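Local atomic coordinates of F5/8 type C domain protein (Clostridium perfringens, PDB entry 7JRM), a protein that probably recognises mucin glycans through a carbohydrate-binding module belonging to ZmpB, an O-glycopeptidase of Clostridium perfringens. Residues K53-Y61 with C73-D81. Residues are numbered along the deposited sequence; the frame is centred on the assembly and turned at random.
Sequences KSGIFTVVY and CSRTIAVTD
A buried arginine reaches diagonally across this antiparallel pair to a tyrosine hydroxyl: Arg75 NE donates to Tyr61 OH at 2.7 Å, with an N-H...O angle of 146°. Guanidinium and phenol planes stand nearly perpendicular, 83° apart, and OH lies at the guanidinium edge, somewhat tilted from its plane. Two torsions of Arg75 account for the reach, CG lying between backbone N and carbonyl carbon and the chain bending at chi2; CG then sits 3.5 Å from Tyr61 CE1. Leu24 O bonds to both Tyr61 OH and Arg75 NH2, while Lys26 O and Glu12 O take further guanidinium bonds, so buried polar ends are satisfied by backbone carbonyls.

Further along the same face, Phe57 CE2 touches Val79 CG2 at 3.9 Å, at the ring edge. Straight backbone bonds, such as Phe57 N to Ile77 O at 2.9 Å, fix the register. At the other end Val79 O accepts from Ser54 OG (2.7 Å), which also bonds to Ala227 N, and, by a longer bond at 138°, from Gly55 N (3.2 Å).

Ile56 CG1 and Ala78 CB meet at 3.8 Å on the opposite face, where both touch Ile145 of strand 145-152. This hairpin of the bacterial Ig-like domain forms the middle of a four-stranded sheet, flanked by strands 43-47 and 14-16.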
ATOM      1  N   LYS A  53       8.489 -10.888 -11.213  1.00 27.62           N
ATOM      2  CA  LYS A  53       9.169 -10.413 -12.410  1.00 27.36           C
ATOM      3  C   LYS A  53       8.406 -10.873 -13.641  1.00 26.63           C
ATOM      4  O   LYS A  53       8.042 -12.048 -13.747  1.00 22.14           O
ATOM      5  CB  LYS A  53      10.615 -10.921 -12.463  1.00 26.97           C
ATOM      6  CG  LYS A  53      11.352 -10.561 -13.742  1.00 32.64           C
ATOM      7  CD  LYS A  53      12.744 -11.168 -13.767  1.00 29.66           C
ATOM      8  CE  LYS A  53      13.072 -11.745 -15.132  1.00 32.68           C
ATOM      9  NZ  LYS A  53      13.233 -10.679 -16.158  1.00 33.11           N
ATOM     10  N   SER A  54       8.168  -9.947 -14.566  1.00 21.90           N
ATOM     11  CA  SER A  54       7.490 -10.270 -15.813  1.00 25.39           C
ATOM     12  C   SER A  54       8.481 -10.864 -16.803  1.00 22.45           C
ATOM     13  O   SER A  54       9.583 -10.336 -16.984  1.00 21.17           O
ATOM     14  CB  SER A  54       6.834  -9.023 -16.402  1.00 18.39           C
ATOM     15  OG  SER A  54       6.171  -9.321 -17.619  1.00 16.09           O
ATOM     16  N   GLY A  55       8.091 -11.959 -17.442  1.00 28.18           N
ATOM     17  CA  GLY A  55       8.958 -12.604 -18.404  1.00 20.36           C
ATOM     18  C   GLY A  55       8.441 -13.982 -18.755  1.00 22.72           C
ATOM     19  O   GLY A  55       7.390 -14.422 -18.281  1.00 20.59           O
ATOM     20  N   ILE A  56       9.209 -14.655 -19.609  1.00 20.60           N
ATOM     21  CA  ILE A  56       8.917 -16.016 -20.044  1.00 19.23           C
ATOM     22  C   ILE A  56      10.048 -16.901 -19.540  1.00 21.63           C
ATOM     23  O   ILE A  56      11.177 -16.823 -20.038  1.00 18.13           O
ATOM     24  CB  ILE A  56       8.769 -16.116 -21.568  1.00 21.52           C
ATOM     25  CG1 ILE A  56       7.696 -15.141 -22.058  1.00 21.52           C
ATOM     26  CG2 ILE A  56       8.426 -17.540 -21.979  1.00 22.53           C
ATOM     27  CD1 ILE A  56       7.772 -14.838 -23.535  1.00 21.55           C
ATOM     28  N   PHE A  57       9.747 -17.740 -18.554  1.00 22.71           N
ATOM     29  CA  PHE A  57      10.744 -18.549 -17.870  1.00 22.81           C
ATOM     30  C   PHE A  57      10.606 -20.014 -18.263  1.00 23.49           C
ATOM     31  O   PHE A  57       9.507 -20.499 -18.542  1.00 20.62           O
ATOM     32  CB  PHE A  57      10.612 -18.405 -16.350  1.00 25.08           C
ATOM     33  CG  PHE A  57      10.457 -16.983 -15.889  1.00 27.90           C
ATOM     34  CD1 PHE A  57      11.570 -16.194 -15.649  1.00 27.39           C
ATOM     35  CD2 PHE A  57       9.199 -16.436 -15.698  1.00 22.68           C
ATOM     36  CE1 PHE A  57      11.431 -14.886 -15.226  1.00 30.16           C
ATOM     37  CE2 PHE A  57       9.053 -15.129 -15.275  1.00 24.57           C
ATOM     38  CZ  PHE A  57      10.170 -14.353 -15.039  1.00 25.49           C
ATOM     39  N   THR A  58      11.737 -20.714 -18.278  1.00 18.08           N
ATOM     40  CA  THR A  58      11.797 -22.126 -18.634  1.00 20.41           C
ATOM     41  C   THR A  58      12.022 -22.954 -17.377  1.00 28.92           C
ATOM     42  O   THR A  58      12.889 -22.624 -16.560  1.00 27.28           O
ATOM     43  CB  THR A  58      12.918 -22.388 -19.644  1.00 28.51           C
ATOM     44  OG1 THR A  58      12.679 -21.629 -20.836  1.00 23.29           O
ATOM     45  CG2 THR A  58      12.989 -23.867 -19.997  1.00 29.13           C
ATOM     46  N   VAL A  59      11.239 -24.021 -17.221  1.00 24.39           N
ATOM     47  CA  VAL A  59      11.357 -24.930 -16.086  1.00 30.05           C
ATOM     48  C   VAL A  59      11.442 -26.355 -16.616  1.00 32.98           C
ATOM     49  O   VAL A  59      10.662 -26.742 -17.495  1.00 26.47           O
ATOM     50  CB  VAL A  59      10.176 -24.790 -15.106  1.00 30.10           C
ATOM     51  CG1 VAL A  59      10.441 -25.596 -13.843  1.00 30.75           C
ATOM     52  CG2 VAL A  59       9.925 -23.329 -14.766  1.00 28.55           C
ATOM     53  N   VAL A  60      12.382 -27.131 -16.083  1.00 35.51           N
ATOM     54  CA  VAL A  60      12.560 -28.533 -16.443  1.00 37.20           C
ATOM     55  C   VAL A  60      12.161 -29.391 -15.251  1.00 37.86           C
ATOM     56  O   VAL A  60      12.500 -29.074 -14.104  1.00 35.11           O
ATOM     57  CB  VAL A  60      14.011 -28.828 -16.875  1.00 41.25           C
ATOM     58  CG1 VAL A  60      14.126 -30.241 -17.433  1.00 38.84           C
ATOM     59  CG2 VAL A  60      14.477 -27.806 -17.899  1.00 38.32           C
ATOM     60  N   TYR A  61      11.442 -30.477 -15.522  1.00 39.30           N
ATOM     61  CA  TYR A  61      10.908 -31.350 -14.488  1.00 41.55           C
ATOM     62  C   TYR A  61      11.435 -32.765 -14.680  1.00 42.53           C
ATOM     63  O   TYR A  61      11.507 -33.263 -15.808  1.00 43.93           O
ATOM     64  CB  TYR A  61       9.374 -31.355 -14.507  1.00 37.88           C
ATOM     65  CG  TYR A  61       8.751 -29.980 -14.388  1.00 35.76           C
ATOM     66  CD1 TYR A  61       8.634 -29.149 -15.496  1.00 33.31           C
ATOM     67  CD2 TYR A  61       8.281 -29.514 -13.167  1.00 34.09           C
ATOM     68  CE1 TYR A  61       8.070 -27.893 -15.390  1.00 31.68           C
ATOM     69  CE2 TYR A  61       7.713 -28.259 -13.053  1.00 36.10           C
ATOM     70  CZ  TYR A  61       7.608 -27.454 -14.168  1.00 33.34           C
ATOM     71  OH  TYR A  61       7.045 -26.204 -14.060  1.00 29.48           O
ATOM     72  N   CYS A  73      10.948 -33.536 -18.770  1.00 43.67           N
ATOM     73  CA  CYS A  73      10.115 -32.733 -19.653  1.00 35.24           C
ATOM     74  C   CYS A  73      10.354 -31.265 -19.331  1.00 36.05           C
ATOM     75  O   CYS A  73      10.827 -30.917 -18.246  1.00 35.82           O
ATOM     76  CB  CYS A  73       8.629 -33.088 -19.513  1.00 35.59           C
ATOM     77  SG  CYS A  73       7.776 -32.234 -18.168  1.00 40.90           S
ATOM     78  N   SER A  74      10.022 -30.403 -20.290  1.00 25.75           N
ATOM     79  CA  SER A  74      10.264 -28.976 -20.150  1.00 32.91           C
ATOM     80  C   SER A  74       9.048 -28.196 -20.629  1.00 29.53           C
ATOM     81  O   SER A  74       8.351 -28.609 -21.559  1.00 26.71           O
ATOM     82  CB  SER A  74      11.509 -28.537 -20.934  1.00 29.31           C
ATOM     83  OG  SER A  74      11.551 -27.128 -21.081  1.00 37.07           O
ATOM     84  N   ARG A  75       8.805 -27.061 -19.978  1.00 26.91           N
ATOM     85  CA  ARG A  75       7.714 -26.173 -20.354  1.00 27.09           C
ATOM     86  C   ARG A  75       8.061 -24.760 -19.911  1.00 27.02           C
ATOM     87  O   ARG A  75       8.870 -24.554 -19.001  1.00 25.13           O
ATOM     88  CB  ARG A  75       6.378 -26.625 -19.745  1.00 26.70           C
ATOM     89  CG  ARG A  75       6.371 -26.713 -18.225  1.00 27.26           C
ATOM     90  CD  ARG A  75       5.760 -25.468 -17.595  1.00 20.95           C
ATOM     91  NE  ARG A  75       5.404 -25.672 -16.194  1.00 28.89           N
ATOM     92  CZ  ARG A  75       4.205 -26.067 -15.777  1.00 26.46           C
ATOM     93  NH1 ARG A  75       3.240 -26.306 -16.654  1.00 29.37           N
ATOM     94  NH2 ARG A  75       3.973 -26.225 -14.481  1.00 30.70           N
ATOM     95  N   THR A  76       7.439 -23.786 -20.565  1.00 20.50           N
ATOM     96  CA  THR A  76       7.666 -22.380 -20.272  1.00 21.89           C
ATOM     97  C   THR A  76       6.489 -21.798 -19.497  1.00 19.20           C
ATOM     98  O   THR A  76       5.341 -22.212 -19.670  1.00 20.19           O
ATOM     99  CB  THR A  76       7.887 -21.578 -21.557  1.00 19.94           C
ATOM    100  OG1 THR A  76       6.718 -21.663 -22.383  1.00 20.66           O
ATOM    101  CG2 THR A  76       9.089 -22.116 -22.322  1.00 22.70           C
ATOM    102  N   ILE A  77       6.790 -20.829 -18.636  1.00 22.50           N
ATOM    103  CA  ILE A  77       5.787 -20.139 -17.831  1.00 21.67           C
ATOM    104  C   ILE A  77       5.973 -18.643 -18.035  1.00 20.85           C
ATOM    105  O   ILE A  77       7.016 -18.088 -17.670  1.00 20.37           O
ATOM    106  CB  ILE A  77       5.887 -20.500 -16.341  1.00 24.06           C
ATOM    107  CG1 ILE A  77       5.614 -21.991 -16.132  1.00 25.03           C
ATOM    108  CG2 ILE A  77       4.921 -19.656 -15.523  1.00 19.64           C
ATOM    109  CD1 ILE A  77       5.566 -22.408 -14.679  1.00 28.17           C
ATOM    110  N   ALA A  78       4.966 -17.993 -18.609  1.00 22.49           N
ATOM    111  CA  ALA A  78       5.021 -16.570 -18.908  1.00 21.59           C
ATOM    112  C   ALA A  78       4.230 -15.779 -17.875  1.00 17.31           C
ATOM    113  O   ALA A  78       3.131 -16.175 -17.481  1.00 21.04           O
ATOM    114  CB  ALA A  78       4.478 -16.286 -20.310  1.00 17.66           C
ATOM    115  N   VAL A  79       4.800 -14.658 -17.441  1.00 22.05           N
ATOM    116  CA  VAL A  79       4.151 -13.740 -16.510  1.00 19.54           C
ATOM    117  C   VAL A  79       3.934 -12.433 -17.258  1.00 19.32           C
ATOM    118  O   VAL A  79       4.890 -11.688 -17.513  1.00 20.93           O
ATOM    119  CB  VAL A  79       4.982 -13.523 -15.238  1.00 25.76           C
ATOM    120  CG1 VAL A  79       4.293 -12.530 -14.316  1.00 23.00           C
ATOM    121  CG2 VAL A  79       5.216 -14.849 -14.526  1.00 23.42           C
ATOM    122  N   THR A  80       2.683 -12.150 -17.610  1.00 19.82           N
ATOM    123  CA  THR A  80       2.340 -11.051 -18.499  1.00 19.37           C
ATOM    124  C   THR A  80       1.471 -10.027 -17.779  1.00 20.01           C
ATOM    125  O   THR A  80       1.041 -10.227 -16.641  1.00 17.59           O
ATOM    126  CB  THR A  80       1.618 -11.568 -19.750  1.00 16.96           C
ATOM    127  OG1 THR A  80       0.368 -12.158 -19.372  1.00 15.07           O
ATOM    128  CG2 THR A  80       2.468 -12.613 -20.458  1.00 16.51           C
ATOM    129  N   ASP A  81       1.212  -8.915 -18.469  1.00 17.67           N
ATOM    130  CA  ASP A  81       0.412  -7.831 -17.910  1.00 19.25           C
ATOM    131  C   ASP A  81      -0.751  -7.469 -18.830  1.00 16.29           C
ATOM    132  O   ASP A  81      -1.850  -8.017 -18.693  1.00 19.80           O
ATOM    133  CB  ASP A  81       1.283  -6.599 -17.655  1.00 18.18           C
ATOM    134  CG  ASP A  81       0.541  -5.503 -16.910  1.00 21.88           C
ATOM    135  OD1 ASP A  81      -0.458  -5.818 -16.230  1.00 21.41           O
ATOM    136  OD2 ASP A  81       0.956  -4.329 -17.006  1.00 18.05           O
TER